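Local coordinates for SLT domain-containing protein (Bdellovibrio bacteriovorus HD100, PDB 6TAB), which is probably a peptidoglycan-cleaving lysozyme of the SLT family, with altered substrate specificity, that helps the predatory bacterium leave its prey cell, at residues S137-N145 and W229-S239. Sequence-based numbering, arbitrary orientation.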
ATOM      1  N   SER A 137      -3.445  -2.127  -4.945  1.00 11.55           N
ATOM      2  CA  SER A 137      -3.590  -3.385  -5.723  1.00 12.10           C
ATOM      3  C   SER A 137      -2.290  -3.705  -6.470  1.00 12.46           C
ATOM      4  O   SER A 137      -1.961  -4.904  -6.648  1.00 13.12           O
ATOM      5  CB  SER A 137      -4.820  -3.368  -6.623  1.00 12.31           C
ATOM      6  OG  SER A 137      -4.651  -2.581  -7.812  1.00 12.21           O
ATOM      7  N   SER A 138      -1.555  -2.677  -6.940  1.00 12.08           N
ATOM      8  CA  SER A 138      -0.275  -2.883  -7.621  1.00 12.46           C
ATOM      9  C   SER A 138       0.795  -3.385  -6.639  1.00 12.65           C
ATOM     10  O   SER A 138       1.671  -4.205  -6.998  1.00 13.31           O
ATOM     11  CB  SER A 138       0.172  -1.675  -8.437  1.00 13.02           C
ATOM     12  OG  SER A 138       0.609  -0.591  -7.648  1.00 14.00           O
ATOM     13  N   MET A 139       0.763  -2.869  -5.396  1.00 11.96           N
ATOM     14  CA  MET A 139       1.684  -3.365  -4.350  1.00 12.37           C
ATOM     15  C   MET A 139       1.374  -4.844  -4.020  1.00 13.20           C
ATOM     16  O   MET A 139       2.306  -5.668  -3.870  1.00 14.28           O
ATOM     17  CB  MET A 139       1.591  -2.470  -3.106  1.00 13.40           C
ATOM     18  CG  MET A 139       2.036  -1.022  -3.370  1.00 13.52           C
ATOM     19  SD  MET A 139       1.446   0.155  -2.080  1.00 14.22           S
ATOM     20  CE  MET A 139       2.229  -0.557  -0.630  1.00 16.68           C
ATOM     21  N   VAL A 140       0.083  -5.179  -3.884  1.00 12.63           N
ATOM     22  CA  VAL A 140      -0.340  -6.590  -3.644  1.00 12.52           C
ATOM     23  C   VAL A 140       0.172  -7.503  -4.777  1.00 13.26           C
ATOM     24  O   VAL A 140       0.656  -8.619  -4.492  1.00 14.42           O
ATOM     25  CB  VAL A 140      -1.865  -6.665  -3.455  1.00 12.80           C
ATOM     26  CG1 VAL A 140      -2.342  -8.125  -3.469  1.00 14.31           C
ATOM     27  CG2 VAL A 140      -2.329  -5.935  -2.179  1.00 13.20           C
ATOM     28  N   ARG A 141       0.059  -7.050  -6.031  1.00 13.03           N
ATOM     29  CA  ARG A 141       0.508  -7.866  -7.184  1.00 13.72           C
ATOM     30  C   ARG A 141       1.950  -8.340  -6.949  1.00 15.10           C
ATOM     31  O   ARG A 141       2.253  -9.527  -7.160  1.00 17.33           O
ATOM     32  CB  ARG A 141       0.437  -7.072  -8.503  1.00 16.83           C
ATOM     33  CG  ARG A 141       1.193  -7.659  -9.698  1.00 20.51           C
ATOM     34  CD  ARG A 141       0.800  -9.037 -10.163  1.00 21.63           C
ATOM     35  NE  ARG A 141       1.711  -9.474 -11.236  1.00 25.87           N
ATOM     36  CZ  ARG A 141       2.851 -10.137 -11.056  1.00 26.74           C
ATOM     37  NH1 ARG A 141       3.281 -10.410  -9.829  1.00 28.83           N
ATOM     38  NH2 ARG A 141       3.541 -10.529 -12.125  1.00 36.86           N
ATOM     39  N   PHE A 142       2.833  -7.425  -6.516  1.00 14.41           N
ATOM     40  CA  PHE A 142       4.280  -7.764  -6.406  1.00 15.83           C
ATOM     41  C   PHE A 142       4.676  -8.343  -5.039  1.00 17.36           C
ATOM     42  O   PHE A 142       5.705  -9.037  -4.972  1.00 22.98           O
ATOM     43  CB  PHE A 142       5.170  -6.584  -6.841  1.00 16.14           C
ATOM     44  CG  PHE A 142       5.084  -6.323  -8.326  1.00 16.61           C
ATOM     45  CD1 PHE A 142       5.612  -7.237  -9.243  1.00 17.94           C
ATOM     46  CD2 PHE A 142       4.343  -5.262  -8.820  1.00 15.96           C
ATOM     47  CE1 PHE A 142       5.474  -7.022 -10.606  1.00 20.55           C
ATOM     48  CE2 PHE A 142       4.213  -5.047 -10.177  1.00 17.49           C
ATOM     49  CZ  PHE A 142       4.759  -5.948 -11.070  1.00 19.65           C
ATOM     50  N   GLU A 143       3.920  -8.038  -3.958  1.00 14.09           N
ATOM     51  CA  GLU A 143       4.243  -8.633  -2.650  1.00 15.69           C
ATOM     52  C   GLU A 143       3.779 -10.101  -2.556  1.00 15.22           C
ATOM     53  O   GLU A 143       4.498 -10.928  -1.993  1.00 16.45           O
ATOM     54  CB  GLU A 143       3.662  -7.787  -1.509  1.00 15.34           C
ATOM     55  CG  GLU A 143       4.342  -6.451  -1.301  1.00 15.67           C
ATOM     56  CD  GLU A 143       5.761  -6.548  -0.778  1.00 17.34           C
ATOM     57  OE1 GLU A 143       6.191  -7.678  -0.361  1.00 18.93           O
ATOM     58  OE2 GLU A 143       6.441  -5.480  -0.683  1.00 19.51           O
ATOM     59  N   SER A 144       2.547 -10.380  -2.994  1.00 15.61           N
ATOM     60  CA  SER A 144       1.909 -11.732  -2.818  1.00 16.55           C
ATOM     61  C   SER A 144       1.234 -12.331  -4.071  1.00 17.42           C
ATOM     62  O   SER A 144       0.668 -13.416  -3.964  1.00 18.45           O
ATOM     63  CB  SER A 144       0.862 -11.649  -1.729  1.00 16.61           C
ATOM     64  OG  SER A 144      -0.218 -10.811  -2.126  1.00 15.76           O
ATOM     65  N   ASN A 145       1.171 -11.604  -5.184  1.00 17.15           N
ATOM     66  CA  ASN A 145       0.406 -12.058  -6.355  1.00 17.36           C
ATOM     67  C   ASN A 145      -1.023 -12.434  -5.919  1.00 16.29           C
ATOM     68  O   ASN A 145      -1.599 -13.412  -6.443  1.00 19.09           O
ATOM     69  CB  ASN A 145       1.071 -13.194  -7.159  1.00 21.63           C
ATOM     70  CG  ASN A 145       0.571 -13.241  -8.590  1.00 27.56           C
ATOM     71  OD1 ASN A 145       0.049 -12.261  -9.123  1.00 29.57           O
ATOM     72  ND2 ASN A 145       0.714 -14.397  -9.224  1.00 34.58           N
ATOM     73  N   TRP A 229       7.934  -0.768   2.516  1.00 13.79           N
ATOM     74  CA  TRP A 229       7.847  -1.772   1.401  1.00 15.03           C
ATOM     75  C   TRP A 229       9.002  -1.628   0.397  1.00 15.85           C
ATOM     76  O   TRP A 229       9.185  -0.582  -0.244  1.00 16.06           O
ATOM     77  CB  TRP A 229       6.501  -1.675   0.672  1.00 14.21           C
ATOM     78  CG  TRP A 229       5.306  -2.155   1.433  1.00 13.98           C
ATOM     79  CD1 TRP A 229       4.935  -3.456   1.618  1.00 14.91           C
ATOM     80  CD2 TRP A 229       4.299  -1.353   2.089  1.00 12.92           C
ATOM     81  NE1 TRP A 229       3.788  -3.531   2.363  1.00 14.27           N
ATOM     82  CE2 TRP A 229       3.352  -2.258   2.639  1.00 13.09           C
ATOM     83  CE3 TRP A 229       4.099   0.035   2.273  1.00 13.12           C
ATOM     84  CZ2 TRP A 229       2.199  -1.802   3.297  1.00 13.62           C
ATOM     85  CZ3 TRP A 229       2.962   0.474   2.909  1.00 12.56           C
ATOM     86  CH2 TRP A 229       2.040  -0.430   3.436  1.00 14.04           C
ATOM     87  N   SER A 230       9.717  -2.738   0.178  1.00 18.40           N
ATOM     88  CA  SER A 230      10.814  -2.795  -0.791  1.00 20.50           C
ATOM     89  C   SER A 230      10.342  -2.534  -2.236  1.00 17.97           C
ATOM     90  O   SER A 230      11.085  -1.953  -3.037  1.00 18.07           O
ATOM     91  CB  SER A 230      11.521  -4.130  -0.676  1.00 25.69           C
ATOM     92  OG  SER A 230      10.684  -5.202  -1.140  1.00 33.48           O
ATOM     93  N   VAL A 231       9.095  -2.917  -2.567  1.00 16.35           N
ATOM     94  CA  VAL A 231       8.561  -2.766  -3.954  1.00 16.43           C
ATOM     95  C   VAL A 231       8.393  -1.285  -4.321  1.00 15.50           C
ATOM     96  O   VAL A 231       8.317  -0.966  -5.513  1.00 16.90           O
ATOM     97  CB  VAL A 231       7.260  -3.561  -4.207  1.00 17.39           C
ATOM     98  CG1 VAL A 231       7.511  -5.065  -4.059  1.00 18.62           C
ATOM     99  CG2 VAL A 231       6.064  -3.063  -3.390  1.00 15.77           C
ATOM    100  N   LEU A 232       8.362  -0.380  -3.322  1.00 15.18           N
ATOM    101  CA  LEU A 232       8.258   1.081  -3.551  1.00 15.36           C
ATOM    102  C   LEU A 232       9.638   1.763  -3.579  1.00 16.43           C
ATOM    103  O   LEU A 232       9.686   2.990  -3.802  1.00 16.53           O
ATOM    104  CB  LEU A 232       7.334   1.736  -2.504  1.00 14.39           C
ATOM    105  CG  LEU A 232       5.854   1.372  -2.590  1.00 15.53           C
ATOM    106  CD1 LEU A 232       5.061   2.054  -1.488  1.00 14.96           C
ATOM    107  CD2 LEU A 232       5.248   1.696  -3.957  1.00 17.93           C
ATOM    108  N   ARG A 233      10.733   1.024  -3.362  1.00 15.63           N
ATOM    109  CA  ARG A 233      12.114   1.568  -3.359  1.00 16.30           C
ATOM    110  C   ARG A 233      12.698   1.554  -4.785  1.00 17.21           C
ATOM    111  O   ARG A 233      12.808   0.491  -5.429  1.00 18.56           O
ATOM    112  CB  ARG A 233      12.981   0.756  -2.396  1.00 17.82           C
ATOM    113  CG  ARG A 233      12.571   0.929  -0.931  1.00 17.57           C
ATOM    114  CD  ARG A 233      13.479   0.242   0.082  1.00 19.45           C
ATOM    115  NE  ARG A 233      12.937   0.404   1.421  1.00 20.96           N
ATOM    116  CZ  ARG A 233      13.623   0.191   2.545  1.00 25.60           C
ATOM    117  NH1 ARG A 233      14.805  -0.403   2.501  1.00 31.62           N
ATOM    118  NH2 ARG A 233      13.150   0.608   3.713  1.00 27.40           N
ATOM    119  N   ALA A 234      13.082   2.734  -5.272  1.00 18.31           N
ATOM    120  CA  ALA A 234      13.554   2.925  -6.633  1.00 19.33           C
ATOM    121  C   ALA A 234      14.764   2.025  -6.900  1.00 21.12           C
ATOM    122  O   ALA A 234      15.668   1.854  -6.051  1.00 25.15           O
ATOM    123  CB  ALA A 234      13.928   4.371  -6.867  1.00 21.07           C
ATOM    124  N   GLY A 235      14.751   1.445  -8.099  1.00 23.06           N
ATOM    125  CA  GLY A 235      15.838   0.640  -8.609  1.00 26.82           C
ATOM    126  C   GLY A 235      15.468  -0.025  -9.933  1.00 25.96           C
ATOM    127  O   GLY A 235      14.347   0.155 -10.444  1.00 26.91           O
ATOM    128  N   ASP A 236      16.401  -0.797 -10.488  1.00 30.70           N
ATOM    129  CA  ASP A 236      16.186  -1.461 -11.785  1.00 33.12           C
ATOM    130  C   ASP A 236      15.598  -2.854 -11.540  1.00 36.14           C
ATOM    131  O   ASP A 236      16.269  -3.872 -11.703  1.00 42.72           O
ATOM    132  CB  ASP A 236      17.487  -1.535 -12.582  1.00 38.70           C
ATOM    133  CG  ASP A 236      17.331  -2.136 -13.971  1.00 44.08           C
ATOM    134  OD1 ASP A 236      16.189  -2.198 -14.474  1.00 48.75           O
ATOM    135  OD2 ASP A 236      18.353  -2.504 -14.552  1.00 55.48           O
ATOM    136  N   LYS A 237      14.343  -2.880 -11.114  1.00 31.98           N
ATOM    137  CA  LYS A 237      13.632  -4.100 -10.884  1.00 31.12           C
ATOM    138  C   LYS A 237      12.187  -3.939 -11.338  1.00 23.66           C
ATOM    139  O   LYS A 237      11.613  -2.825 -11.362  1.00 24.51           O
ATOM    140  CB  LYS A 237      13.707  -4.503  -9.419  1.00 34.54           C
ATOM    141  CG  LYS A 237      12.997  -3.557  -8.477  1.00 34.71           C
ATOM    142  CD  LYS A 237      13.476  -3.677  -7.056  1.00 33.98           C
ATOM    143  CE  LYS A 237      12.621  -2.828  -6.143  1.00 31.18           C
ATOM    144  NZ  LYS A 237      13.253  -2.585  -4.827  1.00 31.84           N
ATOM    145  N   THR A 238      11.611  -5.085 -11.683  1.00 24.53           N
ATOM    146  CA  THR A 238      10.363  -5.129 -12.382  1.00 26.10           C
ATOM    147  C   THR A 238       9.233  -4.541 -11.525  1.00 21.72           C
ATOM    148  O   THR A 238       8.350  -3.838 -12.057  1.00 21.12           O
ATOM    149  CB  THR A 238      10.088  -6.568 -12.833  1.00 29.26           C
ATOM    150  OG1 THR A 238      11.143  -7.033 -13.685  1.00 36.60           O
ATOM    151  CG2 THR A 238       8.748  -6.671 -13.517  1.00 31.26           C
ATOM    152  N   SER A 239       9.223  -4.847 -10.223  1.00 19.29           N
ATOM    153  CA  SER A 239       8.140  -4.401  -9.334  1.00 18.47           C
ATOM    154  C   SER A 239       8.028  -2.866  -9.332  1.00 17.41           C
ATOM    155  O   SER A 239       6.982  -2.306  -9.665  1.00 15.97           O
ATOM    156  CB  SER A 239       8.324  -4.964  -7.943  1.00 17.93           C
ATOM    157  OG  SER A 239       9.559  -4.546  -7.354  1.00 19.82           O
TER
HETATM  158  O   HOH W   1       8.670  -5.213   1.470  1.00 37.37           O
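Met139 drives its methyl onto the indole of Trp229, a Met-aromatic contact in the buried part of an interface in this lysozyme-like SLT domain, where helix 125-144 meets the short 3-10 turn 230-232 and the loop after it, which leads into helix 238-248. CE lies over the six-membered ring, 3.5 Å from its centroid, while SD stands farther above the same face. The flexible thioether suits this place: its bend at chi3 (60°) turns the methyl down onto the ring, and Leu232 CD1 packs against the same methyl, 3.9 Å from Met139 CE. Trp229 also touches Ile203 and Leu204 of helix 193-211, and Trp229 NE1 is hydrogen-bonded to Leu170 O.

On the Glu143-Ser230 side the contact loosens and becomes polar. Glu143 OE2 sits at the indole edge, 3.4 Å from Trp229 CD1, and a water donates to this oxygen while accepting from Ser230 N, bridging the segments. Beta-branched Val231 lays CG1 against both Glu143 OE2 (3.6 Å) and Phe142 CB (3.9 Å). The flat Phe142 ring packs on the first turn of helix 238-248, where small Ser239 allows close approach: its CA makes a CH-pi contact, 3.7 Å from the Phe142 centroid and 8° off the normal, with Arg141 CG over the opposite face.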